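PDB 6R5T: periplasmic beta-glucosidase from Pseudomonas aeruginosa, which probably hydrolyses terminal, non-reducing beta-D-glucosyl residues with release of beta-D-glucose, as a periplasmic member of glycoside hydrolase family 3. Local coordinates for residues A[254-259]-A[286-291]; A[21-26]-A[290-295]; A[174-179]-A[218-223]. The protein carries 1 engineered substitution. One frame throughout, in Å; residues are numbered along the deposited sequence.

Contact 1: A[254-259]-A[286-291]; sequences SNHGAV and NMNDDL. Engineered in segment 254-259: Asn255 (natural residue Asp). With BGC (beta-D-glucopyranose), chain C; GAL (beta-D-galactopyranose), chain B.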
loop_
_atom_site.group_PDB
_atom_site.type_symbol
_atom_site.label_atom_id
_atom_site.label_comp_id
_atom_site.label_asym_id
_atom_site.label_seq_id
_atom_site.Cartn_x
_atom_site.Cartn_y
_atom_site.Cartn_z
ATOM N N SER A 254 -24.917 -5.006 11.807
ATOM C CA SER A 254 -24.006 -3.856 11.681
ATOM C C SER A 254 -22.894 -3.990 12.709
ATOM O O SER A 254 -22.988 -4.653 13.759
ATOM C CB SER A 254 -24.724 -2.556 11.848
ATOM O OG SER A 254 -24.763 -2.223 13.221
ATOM N N ASN A 255 -21.816 -3.305 12.415
ATOM C CA ASN A 255 -20.767 -3.143 13.408
ATOM C C ASN A 255 -21.158 -2.031 14.373
ATOM O O ASN A 255 -22.231 -1.362 14.268
ATOM C CB ASN A 255 -19.456 -2.926 12.648
ATOM C CG ASN A 255 -18.292 -3.648 13.254
ATOM O OD1 ASN A 255 -18.028 -3.430 14.428
ATOM N ND2 ASN A 255 -17.607 -4.474 12.434
ATOM N N HIS A 256 -20.271 -1.746 15.271
ATOM C CA HIS A 256 -20.601 -0.991 16.486
ATOM C C HIS A 256 -20.697 0.505 16.167
ATOM O O HIS A 256 -19.676 1.097 15.835
ATOM C CB HIS A 256 -19.523 -1.330 17.498
ATOM C CG HIS A 256 -19.843 -0.776 18.817
ATOM N ND1 HIS A 256 -19.874 0.583 19.066
ATOM C CD2 HIS A 256 -20.194 -1.397 19.972
ATOM C CE1 HIS A 256 -20.246 0.779 20.319
ATOM N NE2 HIS A 256 -20.408 -0.417 20.897
ATOM N N GLY A 257 -21.894 1.119 16.164
ATOM C CA GLY A 257 -22.031 2.516 15.748
ATOM C C GLY A 257 -21.850 2.726 14.229
ATOM O O GLY A 257 -21.693 3.848 13.792
ATOM N N ALA A 258 -21.825 1.650 13.450
ATOM C CA ALA A 258 -21.520 1.713 11.997
ATOM C C ALA A 258 -22.596 2.492 11.231
ATOM O O ALA A 258 -22.254 3.183 10.263
ATOM C CB ALA A 258 -21.405 0.319 11.445
ATOM N N VAL A 259 -23.867 2.350 11.599
ATOM C CA VAL A 259 -24.925 3.109 10.877
ATOM C C VAL A 259 -24.673 4.603 11.072
ATOM O O VAL A 259 -24.644 5.382 10.113
ATOM C CB VAL A 259 -26.335 2.674 11.304
ATOM C CG1 VAL A 259 -27.360 3.536 10.616
ATOM C CG2 VAL A 259 -26.556 1.181 11.049
ATOM N N ASN A 286 -29.068 -3.486 14.093
ATOM C CA ASN A 286 -28.363 -2.218 14.385
ATOM C C ASN A 286 -27.671 -2.311 15.736
ATOM O O ASN A 286 -28.353 -2.365 16.784
ATOM C CB ASN A 286 -29.421 -1.123 14.312
ATOM C CG ASN A 286 -29.018 0.274 14.712
ATOM O OD1 ASN A 286 -29.883 0.989 15.267
ATOM N ND2 ASN A 286 -27.790 0.677 14.389
ATOM N N MET A 287 -26.342 -2.318 15.710
ATOM C CA MET A 287 -25.523 -2.447 16.943
ATOM C C MET A 287 -25.309 -1.083 17.584
ATOM O O MET A 287 -24.661 -0.177 16.990
ATOM C CB MET A 287 -24.207 -3.175 16.645
ATOM C CG MET A 287 -23.378 -3.503 17.837
ATOM S SD MET A 287 -21.933 -4.490 17.237
ATOM C CE MET A 287 -21.695 -5.662 18.563
ATOM N N ASN A 288 -25.830 -0.969 18.796
ATOM C CA ASN A 288 -25.593 0.031 19.855
ATOM C C ASN A 288 -26.103 1.444 19.561
ATOM O O ASN A 288 -26.491 2.067 20.525
ATOM C CB ASN A 288 -24.141 -0.019 20.313
ATOM C CG ASN A 288 -24.081 -0.085 21.828
ATOM O OD1 ASN A 288 -24.762 -0.880 22.515
ATOM N ND2 ASN A 288 -23.333 0.858 22.359
ATOM N N ASP A 289 -26.104 1.997 18.338
ATOM C CA ASP A 289 -26.339 3.462 18.184
ATOM C C ASP A 289 -27.835 3.824 18.228
ATOM O O ASP A 289 -28.142 5.025 18.342
ATOM C CB ASP A 289 -25.606 4.065 16.986
ATOM C CG ASP A 289 -25.975 3.464 15.663
ATOM O OD1 ASP A 289 -27.162 3.173 15.484
ATOM O OD2 ASP A 289 -25.059 3.384 14.789
ATOM N N ASP A 290 -28.717 2.827 18.191
ATOM C CA ASP A 290 -30.187 2.985 18.291
ATOM C C ASP A 290 -30.781 3.810 17.160
ATOM O O ASP A 290 -31.928 4.212 17.284
ATOM C CB ASP A 290 -30.568 3.560 19.653
ATOM C CG ASP A 290 -30.425 2.546 20.761
ATOM O OD1 ASP A 290 -30.261 1.348 20.479
ATOM O OD2 ASP A 290 -30.455 2.985 21.914
ATOM N N LEU A 291 -30.086 3.975 16.044
ATOM C CA LEU A 291 -30.653 4.777 14.947
ATOM C C LEU A 291 -31.895 4.085 14.391
ATOM O O LEU A 291 -32.834 4.794 14.028
ATOM C CB LEU A 291 -29.614 5.006 13.848
ATOM C CG LEU A 291 -28.902 6.347 13.944
ATOM C CD1 LEU A 291 -28.184 6.488 15.256
ATOM C CD2 LEU A 291 -27.919 6.541 12.799
HETATM C C2 BGC C . -16.436 -6.983 17.203
HETATM C C3 BGC C . -17.366 -5.889 17.767
HETATM C C4 BGC C . -16.445 -4.685 18.105
HETATM C C5 BGC C . -15.797 -4.242 16.781
HETATM C C6 BGC C . -14.817 -3.103 16.958
HETATM C C1 BGC C . -15.692 -6.430 15.982
HETATM O O1 BGC C . -14.804 -7.444 15.629
HETATM O O2 BGC C . -17.106 -8.174 16.807
HETATM O O3 BGC C . -17.971 -6.376 18.981
HETATM O O4 BGC C . -17.277 -3.635 18.625
HETATM O O5 BGC C . -14.954 -5.263 16.339
HETATM O O6 BGC C . -14.282 -2.721 15.686
HETATM C C1 GAL B . -16.964 -3.182 19.947
HETATM C C2 GAL B . -17.144 -4.283 21.010
HETATM C C3 GAL B . -16.864 -3.662 22.383
HETATM C C4 GAL B . -15.431 -3.081 22.367
HETATM C C5 GAL B . -15.318 -2.086 21.195
HETATM C C6 GAL B . -13.893 -1.572 21.028
HETATM O O2 GAL B . -18.468 -4.789 20.939
HETATM O O3 GAL B . -16.955 -4.715 23.365
HETATM O O4 GAL B . -14.566 -4.223 22.161
HETATM O O5 GAL B . -15.628 -2.720 19.905
HETATM O O6 GAL B . -13.837 -0.700 19.872
HETATM O O HOH W 1 -24.807 0.775 14.018
#
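Residues 254-259 turn from the end of one barrel strand into a short helix and lie against strand 286-287 and the loop after it. Two nearly straight hydrogen bonds join them. Met287 N donates to Ser254 OG at 2.9 Å (172°), and Gly257 N donates to Met287 O at 3.2 Å from above the carbonyl plane. Ser254 OG stands between its own N and carbonyl carbon (chi1 87°). From there it also donates to Asn255 O, which accepts from Ala258 N and closes a type II turn. Gly257 takes the positive phi of that turn, and its CA lies 3.3 Å from Asp289 OD2. Water 1 accepts from Val259 N and sits 2.7 Å from Asp289 OD2. Asp289 OD1 is gripped by Asn286 ND2 and by Leu291 N, the latter forming an Asx turn. Met287 has CG anti to its N and runs extended to SD. A bend at chi3 then brings CE to 3.8 Å from O3 of the bound glucose. His256 CG is likewise anti. Asn288 CB lies over one ring face, and the His256 ring and the Asn288 amide are 42° apart. His256 CB comes within 3.4 Å of glucose O4, and the engineered Asn255 puts OD1 3.3 Å from glucose C5. The loops follow the C-terminal ends of barrel strands, where TIM-barrel glycosidases such as family 3 form the sugar site.

Contact 2: A[21-26]-A[290-295]; sequences GQLRLV and DLYSTW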
loop_
_atom_site.group_PDB
_atom_site.type_symbol
_atom_site.label_atom_id
_atom_site.label_comp_id
_atom_site.label_asym_id
_atom_site.label_seq_id
_atom_site.Cartn_x
_atom_site.Cartn_y
_atom_site.Cartn_z
ATOM N N GLY A 21 -38.248 -3.298 17.253
ATOM C CA GLY A 21 -37.543 -3.678 18.494
ATOM C C GLY A 21 -36.613 -4.867 18.287
ATOM O O GLY A 21 -35.563 -4.951 18.912
ATOM N N GLN A 22 -37.003 -5.806 17.452
ATOM C CA GLN A 22 -36.206 -7.020 17.163
ATOM C C GLN A 22 -34.856 -6.655 16.543
ATOM O O GLN A 22 -33.914 -7.469 16.698
ATOM C CB GLN A 22 -36.944 -7.974 16.254
ATOM C CG GLN A 22 -38.105 -8.651 17.022
ATOM C CD GLN A 22 -37.583 -9.440 18.189
ATOM O OE1 GLN A 22 -36.813 -10.388 17.991
ATOM N NE2 GLN A 22 -37.945 -9.038 19.405
ATOM N N LEU A 23 -34.763 -5.489 15.925
ATOM C CA LEU A 23 -33.547 -5.122 15.153
ATOM C C LEU A 23 -32.522 -4.478 16.080
ATOM O O LEU A 23 -31.400 -4.179 15.611
ATOM C CB LEU A 23 -33.924 -4.187 14.010
ATOM C CG LEU A 23 -35.104 -4.644 13.141
ATOM C CD1 LEU A 23 -35.297 -3.669 12.019
ATOM C CD2 LEU A 23 -34.918 -6.079 12.637
ATOM N N ARG A 24 -32.844 -4.294 17.349
ATOM C CA ARG A 24 -31.985 -3.516 18.252
ATOM C C ARG A 24 -31.069 -4.445 19.021
ATOM O O ARG A 24 -31.557 -5.326 19.755
ATOM C CB ARG A 24 -32.861 -2.723 19.209
ATOM C CG ARG A 24 -32.077 -1.763 20.057
ATOM C CD ARG A 24 -33.026 -0.867 20.807
ATOM N NE ARG A 24 -32.337 0.015 21.720
ATOM C CZ ARG A 24 -32.731 0.311 22.950
ATOM N NH1 ARG A 24 -33.831 -0.228 23.432
ATOM N NH2 ARG A 24 -32.022 1.140 23.703
ATOM N N LEU A 25 -29.748 -4.271 18.812
ATOM C CA LEU A 25 -28.704 -5.050 19.497
ATOM C C LEU A 25 -27.914 -4.091 20.378
ATOM O O LEU A 25 -27.347 -3.140 19.850
ATOM C CB LEU A 25 -27.822 -5.673 18.425
ATOM C CG LEU A 25 -26.516 -6.283 18.896
ATOM C CD1 LEU A 25 -26.777 -7.424 19.837
ATOM C CD2 LEU A 25 -25.710 -6.777 17.670
ATOM N N VAL A 26 -27.902 -4.332 21.678
ATOM C CA VAL A 26 -27.304 -3.363 22.629
ATOM C C VAL A 26 -26.479 -4.084 23.682
ATOM O O VAL A 26 -26.659 -5.268 23.907
ATOM C CB VAL A 26 -28.381 -2.495 23.301
ATOM C CG1 VAL A 26 -28.981 -1.517 22.336
ATOM C CG2 VAL A 26 -29.449 -3.359 23.925
ATOM N N ASP A 290 -28.717 2.827 18.191
ATOM C CA ASP A 290 -30.187 2.985 18.291
ATOM C C ASP A 290 -30.781 3.810 17.160
ATOM O O ASP A 290 -31.928 4.212 17.284
ATOM C CB ASP A 290 -30.568 3.560 19.653
ATOM C CG ASP A 290 -30.425 2.546 20.761
ATOM O OD1 ASP A 290 -30.261 1.348 20.479
ATOM O OD2 ASP A 290 -30.455 2.985 21.914
ATOM N N LEU A 291 -30.086 3.975 16.044
ATOM C CA LEU A 291 -30.653 4.777 14.947
ATOM C C LEU A 291 -31.895 4.085 14.391
ATOM O O LEU A 291 -32.834 4.794 14.028
ATOM C CB LEU A 291 -29.614 5.006 13.848
ATOM C CG LEU A 291 -28.902 6.347 13.944
ATOM C CD1 LEU A 291 -28.184 6.488 15.256
ATOM C CD2 LEU A 291 -27.919 6.541 12.799
ATOM N N TYR A 292 -31.922 2.757 14.318
ATOM C CA TYR A 292 -33.080 2.066 13.715
ATOM C C TYR A 292 -34.346 2.365 14.550
ATOM O O TYR A 292 -35.388 2.699 13.974
ATOM C CB TYR A 292 -32.877 0.563 13.595
ATOM C CG TYR A 292 -32.106 0.095 12.381
ATOM C CD1 TYR A 292 -31.228 0.937 11.712
ATOM C CD2 TYR A 292 -32.206 -1.208 11.956
ATOM C CE1 TYR A 292 -30.544 0.493 10.589
ATOM C CE2 TYR A 292 -31.521 -1.671 10.841
ATOM C CZ TYR A 292 -30.713 -0.805 10.143
ATOM O OH TYR A 292 -30.019 -1.230 9.053
ATOM N N SER A 293 -34.262 2.203 15.862
ATOM C CA SER A 293 -35.426 2.460 16.734
ATOM C C SER A 293 -35.826 3.929 16.667
ATOM O O SER A 293 -37.019 4.228 16.787
ATOM C CB SER A 293 -35.116 2.053 18.125
ATOM O OG SER A 293 -35.013 0.633 18.214
ATOM N N THR A 294 -34.877 4.841 16.495
ATOM C CA THR A 294 -35.157 6.300 16.495
ATOM C C THR A 294 -35.819 6.704 15.177
ATOM O O THR A 294 -36.695 7.571 15.177
ATOM C CB THR A 294 -33.868 7.096 16.741
ATOM O OG1 THR A 294 -33.275 6.653 17.967
ATOM C CG2 THR A 294 -34.091 8.597 16.722
ATOM N N TRP A 295 -35.406 6.134 14.038
ATOM C CA TRP A 295 -35.742 6.717 12.727
ATOM C C TRP A 295 -36.589 5.817 11.843
ATOM O O TRP A 295 -37.185 6.352 10.915
ATOM C CB TRP A 295 -34.468 7.137 11.963
ATOM C CG TRP A 295 -33.794 8.237 12.682
ATOM C CD1 TRP A 295 -32.662 8.145 13.413
ATOM C CD2 TRP A 295 -34.228 9.607 12.788
ATOM N NE1 TRP A 295 -32.320 9.366 13.908
ATOM C CE2 TRP A 295 -33.264 10.278 13.564
ATOM C CE3 TRP A 295 -35.304 10.339 12.279
ATOM C CZ2 TRP A 295 -33.356 11.640 13.882
ATOM C CZ3 TRP A 295 -35.382 11.695 12.587
ATOM C CH2 TRP A 295 -34.427 12.321 13.378
#
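Arg24 carries this contact, reaching from the first barrel strand to the start of helix 291-301. Its CB lies 4.1 Å from Ser293 OG. CG is anti to the backbone N (chi1 -173°), and the chain stays extended as far as NE. This straight run lays the aliphatic part alongside the helix start. CG passes 3.6 Å from Asp290 OD1. CD touches Ser293 OG, also at 3.6 Å. NE then donates to Asp290 OD1 at 2.8 Å, with the carboxylate oxygen close to the guanidinium plane. NH2 gives the second bond, to Asp290 OD2 at 3.0 Å, and is less straight. The grip is side-on, with one nitrogen to each oxygen. It is not coplanar, since the guanidinium and carboxylate planes are 65° apart. Both nitrogens therefore meet the carboxylate from above its plane. NH1 turns to a second acid, Asp40, so two carboxylates probably offset the guanidinium charge and fix its orientation. Asp290 OD2 also accepts from His32. Asp290 has CG beside its own N (chi1 -73°), which directs the carboxylate to the arginine. Its side chain makes no capping bond, although it stands at the N-cap position. Val26 CG1 packs at 3.6 Å from Asp290 OD1.

A small apolar patch lies beside the ion pair. Leu23 crosses Tyr292 at about a right angle, with CD1 4.0 Å from ring atom CD2. The Tyr292 hydroxyl is hydrogen-bonded to Val283 O.

Strand 24-26 runs between strands 48-50 and 286-287 in the parallel sheet. Helix 307-323 packs on Leu23, and the Tyr292 side chain packs on Ala278 and Ile279 of helix 271-281.

Contact 3: A[174-179]-A[218-223]; sequences AVKHFA and AVMVSL. With BGC (beta-D-glucopyranose), chain C.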
loop_
_atom_site.group_PDB
_atom_site.type_symbol
_atom_site.label_atom_id
_atom_site.label_comp_id
_atom_site.label_asym_id
_atom_site.label_seq_id
_atom_site.Cartn_x
_atom_site.Cartn_y
_atom_site.Cartn_z
ATOM N N ALA A 174 -21.263 -15.613 13.674
ATOM C CA ALA A 174 -21.442 -14.371 12.918
ATOM C C ALA A 174 -20.066 -14.061 12.285
ATOM O O ALA A 174 -19.246 -13.464 12.932
ATOM C CB ALA A 174 -21.944 -13.251 13.805
ATOM N N VAL A 175 -19.891 -14.525 11.061
ATOM C CA VAL A 175 -18.615 -14.377 10.310
ATOM C C VAL A 175 -18.374 -12.875 10.108
ATOM O O VAL A 175 -19.311 -12.093 9.859
ATOM C CB VAL A 175 -18.585 -15.166 9.002
ATOM C CG1 VAL A 175 -19.661 -14.763 8.013
ATOM C CG2 VAL A 175 -17.202 -15.087 8.375
ATOM N N LYS A 176 -17.102 -12.480 10.201
ATOM C CA LYS A 176 -16.765 -11.021 10.131
ATOM C C LYS A 176 -15.402 -10.894 9.426
ATOM O O LYS A 176 -14.682 -11.886 9.331
ATOM C CB LYS A 176 -16.762 -10.422 11.534
ATOM C CG LYS A 176 -15.633 -10.853 12.453
ATOM C CD LYS A 176 -15.819 -10.374 13.868
ATOM C CE LYS A 176 -14.664 -10.640 14.780
ATOM N NZ LYS A 176 -15.010 -10.216 16.160
ATOM N N HIS A 177 -15.055 -9.719 8.920
ATOM C CA HIS A 177 -15.821 -8.484 8.855
ATOM C C HIS A 177 -16.178 -8.267 7.380
ATOM O O HIS A 177 -15.277 -8.040 6.575
ATOM C CB HIS A 177 -15.011 -7.309 9.387
ATOM C CG HIS A 177 -14.539 -7.451 10.788
ATOM N ND1 HIS A 177 -13.304 -8.001 11.080
ATOM C CD2 HIS A 177 -15.099 -7.052 11.957
ATOM C CE1 HIS A 177 -13.159 -7.926 12.406
ATOM N NE2 HIS A 177 -14.215 -7.396 12.949
ATOM N N PHE A 178 -17.446 -8.390 7.002
ATOM C CA PHE A 178 -17.837 -8.427 5.572
ATOM C C PHE A 178 -17.894 -6.984 5.107
ATOM O O PHE A 178 -18.824 -6.254 5.511
ATOM C CB PHE A 178 -19.187 -9.136 5.485
ATOM C CG PHE A 178 -19.615 -9.460 4.089
ATOM C CD1 PHE A 178 -18.868 -10.296 3.300
ATOM C CD2 PHE A 178 -20.819 -8.978 3.590
ATOM C CE1 PHE A 178 -19.297 -10.649 2.028
ATOM C CE2 PHE A 178 -21.226 -9.280 2.295
ATOM C CZ PHE A 178 -20.465 -10.130 1.509
ATOM N N ALA A 179 -16.933 -6.499 4.280
ATOM C CA ALA A 179 -15.854 -7.277 3.683
ATOM C C ALA A 179 -14.634 -6.380 3.483
ATOM O O ALA A 179 -14.765 -5.167 3.378
ATOM C CB ALA A 179 -16.290 -7.836 2.340
ATOM N N ALA A 218 -25.023 -15.906 10.719
ATOM C CA ALA A 218 -24.983 -14.436 10.709
ATOM C C ALA A 218 -23.713 -13.926 10.029
ATOM O O ALA A 218 -22.736 -14.654 9.909
ATOM C CB ALA A 218 -25.110 -13.888 12.092
ATOM N N VAL A 219 -23.824 -12.700 9.540
ATOM C CA VAL A 219 -22.672 -11.981 8.955
ATOM C C VAL A 219 -22.562 -10.606 9.627
ATOM O O VAL A 219 -23.554 -9.868 9.667
ATOM C CB VAL A 219 -22.851 -11.844 7.436
ATOM C CG1 VAL A 219 -21.789 -10.877 6.865
ATOM C CG2 VAL A 219 -22.846 -13.170 6.758
ATOM N N MET A 220 -21.380 -10.256 10.149
ATOM C CA MET A 220 -21.121 -8.929 10.731
ATOM C C MET A 220 -20.463 -8.057 9.655
ATOM O O MET A 220 -19.442 -8.462 9.092
ATOM C CB MET A 220 -20.250 -8.989 11.985
ATOM C CG MET A 220 -20.063 -7.619 12.505
ATOM S SD MET A 220 -19.095 -7.593 14.013
ATOM C CE MET A 220 -20.474 -7.709 15.160
ATOM N N VAL A 221 -21.094 -6.940 9.363
ATOM C CA VAL A 221 -20.674 -5.998 8.302
ATOM C C VAL A 221 -19.484 -5.175 8.800
ATOM O O VAL A 221 -19.411 -4.836 9.971
ATOM C CB VAL A 221 -21.879 -5.175 7.839
ATOM C CG1 VAL A 221 -21.464 -4.238 6.729
ATOM C CG2 VAL A 221 -22.993 -6.130 7.396
ATOM N N SER A 222 -18.565 -4.866 7.903
ATOM C CA SER A 222 -17.326 -4.141 8.248
ATOM C C SER A 222 -17.516 -2.632 8.353
ATOM O O SER A 222 -18.561 -2.066 7.963
ATOM C CB SER A 222 -16.272 -4.526 7.257
ATOM O OG SER A 222 -16.533 -3.952 6.001
ATOM N N LEU A 223 -16.482 -1.969 8.855
ATOM C CA LEU A 223 -16.504 -0.516 9.106
ATOM C C LEU A 223 -15.923 0.296 7.954
ATOM O O LEU A 223 -16.074 1.518 8.010
ATOM C CB LEU A 223 -15.698 -0.257 10.374
ATOM C CG LEU A 223 -16.339 -0.685 11.695
ATOM C CD1 LEU A 223 -15.276 -0.607 12.798
ATOM C CD2 LEU A 223 -17.498 0.195 12.041
HETATM C C2 BGC C . -16.436 -6.983 17.203
HETATM C C3 BGC C . -17.366 -5.889 17.767
HETATM C C4 BGC C . -16.445 -4.685 18.105
HETATM C C5 BGC C . -15.797 -4.242 16.781
HETATM C C6 BGC C . -14.817 -3.103 16.958
HETATM C C1 BGC C . -15.692 -6.430 15.982
HETATM O O1 BGC C . -14.804 -7.444 15.629
HETATM O O2 BGC C . -17.106 -8.174 16.807
HETATM O O3 BGC C . -17.971 -6.376 18.981
HETATM O O4 BGC C . -17.277 -3.635 18.625
HETATM O O5 BGC C . -14.954 -5.263 16.339
HETATM O O6 BGC C . -14.282 -2.721 15.686
#
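Strands 174-178 and 218-221 run parallel, 4.2 Å apart at closest approach and 20° from alignment, with a beta bulge that shifts the register by one residue between Val175 and Phe178. Met220 anchors the middle. Its N donates to Val175 O at 2.8 Å, nearly along the carbonyl axis, and its O accepts from Phe178 N at 2.9 Å. Beyond the bulge, Ser222 N bonds Phe178 O from above the carbonyl plane. Cis peptide bonds precede both His177 and Ala179.

On one face of the sheet Ala174 CB meets Ala218 CB. On the other, Val175 and Val219 lie side by side, and Phe178 CB presses on Val219 CG1 at 3.4 Å. In Phe178, with CG anti to its N, the ring leads away from strand 218-221, to helix 235-245.

The ends of Lys176 and His177 reach the sugar. Lys176 CG takes the crowded position between N and carbonyl carbon (chi1 70°), and the chain then runs straight. NZ donates to glucose O1 at 2.8 Å and to O2 at 3.0 Å. Lys176 CG also lies over the centre of the His177 ring. That ring approaches the glucose with its edge, and NE2 is bonded to O1 at 2.7 Å. Its ND1 is held by Asp128, which fixes the ring rotation. Met220 is extended through chi1 and chi2, which sets SD 3.5 Å from glucose O2; the bend at chi3 then turns CE, which also lies near O2.

Strand 174-178 lies between strands 121-122 and 218-221 in the barrel sheet, and strand 251-253 is next beyond. Outside, helix 235-245 packs on Phe178 and Val221, and helix 206-213 on Val175.

All three contacts are buried and reach the same parallel barrel sheet, but only contact 3 pairs two of its strands. Contact 3 lies nearest the centre of the chain, and contact 2 the farthest out. Contacts 1 and 2 share Asp290 and Leu291. They also meet directly, where Asn288 N probably hydrogen-bonds Leu25 O. Contacts 1 and 3 both touch the glucose, and the engineered Asn255 bridges them through a probable hydrogen bond from ND2 to Val221 O. The chemistry follows position. Contact 3 is parallel strand pairing broken by a bulge, with sugar-binding side chains. Contact 1 is loop hydrogen bonding around a water, with side chains at the sugar. Contact 2 is a salt bridge set away from the sugar.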